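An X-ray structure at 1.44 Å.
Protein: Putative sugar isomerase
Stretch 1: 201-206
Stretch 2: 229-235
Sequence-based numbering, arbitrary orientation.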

# COMPACT_ATOMS: atom_id res chain seq x y z
N VAL A 201 -18.05 5.15 6.49
CA VAL A 201 -17.15 6.20 6.06
C VAL A 201 -15.98 5.65 5.25
O VAL A 201 -15.74 4.45 5.23
CB VAL A 201 -16.64 7.00 7.26
CG1 VAL A 201 -17.85 7.55 8.05
CG2 VAL A 201 -15.73 6.14 8.15
N GLY A 202 -15.23 6.50 4.62
CA GLY A 202 -14.11 6.08 3.82
C GLY A 202 -13.01 5.55 4.69
O GLY A 202 -12.78 6.02 5.80
N ILE A 203 -12.26 4.62 4.12
CA ILE A 203 -11.13 4.01 4.80
C ILE A 203 -10.16 3.47 3.75
O ILE A 203 -10.56 3.24 2.62
CB ILE A 203 -11.59 2.92 5.81
CG1 ILE A 203 -10.49 2.55 6.82
CG2 ILE A 203 -12.19 1.67 5.11
CD1 ILE A 203 -11.00 1.71 7.98
N GLU A 204 -8.95 3.16 4.16
CA GLU A 204 -7.90 2.64 3.28
C GLU A 204 -8.41 1.33 2.68
O GLU A 204 -8.98 0.52 3.38
CB GLU A 204 -6.63 2.39 4.11
CG GLU A 204 -5.98 3.64 4.59
CD GLU A 204 -6.47 4.16 5.94
OE1 GLU A 204 -7.59 3.85 6.41
OE2 GLU A 204 -5.72 4.97 6.59
N ILE A 205 -8.10 1.10 1.39
CA ILE A 205 -8.50 -0.10 0.70
C ILE A 205 -7.90 -1.29 1.41
O ILE A 205 -6.69 -1.33 1.74
CB ILE A 205 -8.09 -0.08 -0.79
CG1 ILE A 205 -8.99 0.92 -1.52
CG2 ILE A 205 -8.13 -1.50 -1.39
CD1 ILE A 205 -8.74 1.01 -3.01
N GLY A 206 -8.77 -2.26 1.70
CA GLY A 206 -8.40 -3.46 2.43
C GLY A 206 -8.87 -3.47 3.87
O GLY A 206 -9.06 -4.55 4.45
N SER A 229 -10.35 3.97 -10.91
CA SER A 229 -9.74 5.22 -10.48
C SER A 229 -9.95 5.42 -8.99
O SER A 229 -11.09 5.42 -8.50
CB SER A 229 -10.31 6.36 -11.29
OG SER A 229 -9.72 6.26 -12.58
N LEU A 230 -8.85 5.49 -8.24
CA LEU A 230 -8.96 5.66 -6.82
C LEU A 230 -9.46 7.02 -6.44
O LEU A 230 -8.90 8.04 -6.83
CB LEU A 230 -7.60 5.38 -6.10
CG LEU A 230 -7.56 5.67 -4.60
CD1 LEU A 230 -8.47 4.76 -3.82
CD2 LEU A 230 -6.09 5.64 -4.06
N GLU A 231 -10.55 7.05 -5.70
CA GLU A 231 -11.10 8.29 -5.15
C GLU A 231 -11.05 8.20 -3.64
O GLU A 231 -11.92 7.63 -2.97
CB GLU A 231 -12.52 8.55 -5.65
CG GLU A 231 -13.02 9.92 -5.28
CD GLU A 231 -14.31 10.29 -6.00
OE1 GLU A 231 -15.32 9.54 -5.82
OE2 GLU A 231 -14.30 11.32 -6.70
N TYR A 232 -9.96 8.72 -3.10
CA TYR A 232 -9.64 8.59 -1.68
C TYR A 232 -10.13 9.78 -0.87
O TYR A 232 -9.68 10.90 -1.09
CB TYR A 232 -8.12 8.42 -1.45
CG TYR A 232 -7.80 7.99 -0.07
CD1 TYR A 232 -8.12 6.72 0.32
CD2 TYR A 232 -7.16 8.80 0.82
CE1 TYR A 232 -7.87 6.28 1.68
CE2 TYR A 232 -6.86 8.37 2.14
CZ TYR A 232 -7.26 7.14 2.56
OH TYR A 232 -6.97 6.71 3.85
N GLU A 233 -11.13 9.55 0.01
CA GLU A 233 -11.88 10.62 0.69
C GLU A 233 -11.75 10.53 2.20
O GLU A 233 -12.69 10.70 2.95
CB GLU A 233 -13.36 10.58 0.29
CG GLU A 233 -13.55 10.63 -1.23
CD GLU A 233 -14.98 10.38 -1.75
OE1 GLU A 233 -15.79 9.48 -1.25
OE2 GLU A 233 -15.25 11.08 -2.75
N LYS A 234 -10.57 10.24 2.64
CA LYS A 234 -10.20 10.23 4.04
C LYS A 234 -8.93 11.05 4.18
O LYS A 234 -8.10 11.06 3.26
CB LYS A 234 -9.95 8.80 4.47
CG LYS A 234 -9.30 8.64 5.87
CD LYS A 234 -9.28 7.24 6.34
CE LYS A 234 -8.57 7.07 7.73
NZ LYS A 234 -8.74 5.65 8.21
N ASP A 235 -8.75 11.80 5.27
CA ASP A 235 -7.56 12.57 5.54
C ASP A 235 -7.18 13.50 4.36
O ASP A 235 -6.03 13.58 3.94
CB ASP A 235 -6.38 11.65 5.85
CG ASP A 235 -6.58 10.89 7.15
OD1 ASP A 235 -7.25 11.39 8.09
OD2 ASP A 235 -6.05 9.77 7.24
O HOH W 1 -11.62 5.44 8.35
O HOH W 2 -15.19 9.43 3.10

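The two stretches meet through side chains and water rather than as a paired sheet. Their touching parts run 131° apart, and the backbones come nearest at Gly-202 and Lys-234, where the CA atoms are 5.7 Å apart. No direct backbone-to-backbone hydrogen bond links them; one water bridges backbone to backbone, and a second links the Gly-202 carbonyl to the Lys-234 side chain.

Lys-234 organizes the polar side of the contact. Its CA-to-CB bond points toward stretch 1, and all four chi angles are t, so the extended chain carries the ammonium the full distance to Glu-204. There Lys-234 NZ donates to Glu-204 OE1 at 2.8 Å, a hydrogen bond within a salt bridge. Glu-204 starts out sideways, but chi1 m and chi2 p bring its carboxylate to the lysine. Lys-234 NZ also donates to water 1 at 2.9 Å, and that water donates to Gly-202 O at 2.9 Å, so one ammonium serves a carboxylate directly and a carbonyl through solvent. On the way, the lysine's methylenes pass the same carbonyl: Lys-234 CD lies 3.7 Å from Gly-202 O.

Water 2 makes a second bridge. Water 2 donates to Glu-233 O at 2.8 Å and accepts a weak bond from Gly-202 N at 3.3 Å, so both backbone polar groups of Gly-202 find water partners. A CB would have room here, so this contact does not itself demand glycine.

Tyr-232 packs against Glu-204 without bonding to it: Tyr-232 OH lies 3.3 Å from Glu-204 CG, while its 3.5 Å approach to Glu-204 OE2 has too poor an angle for a hydrogen bond. Glu-204 CA sits at the ring edge. Farther along, Ile-205 CD1 meets Leu-230 CD1 at 3.8 Å, a buried methyl contact that asks for no polar partner. The rule is economical: one direct charged bond, two water bridges, and apolar packing beyond.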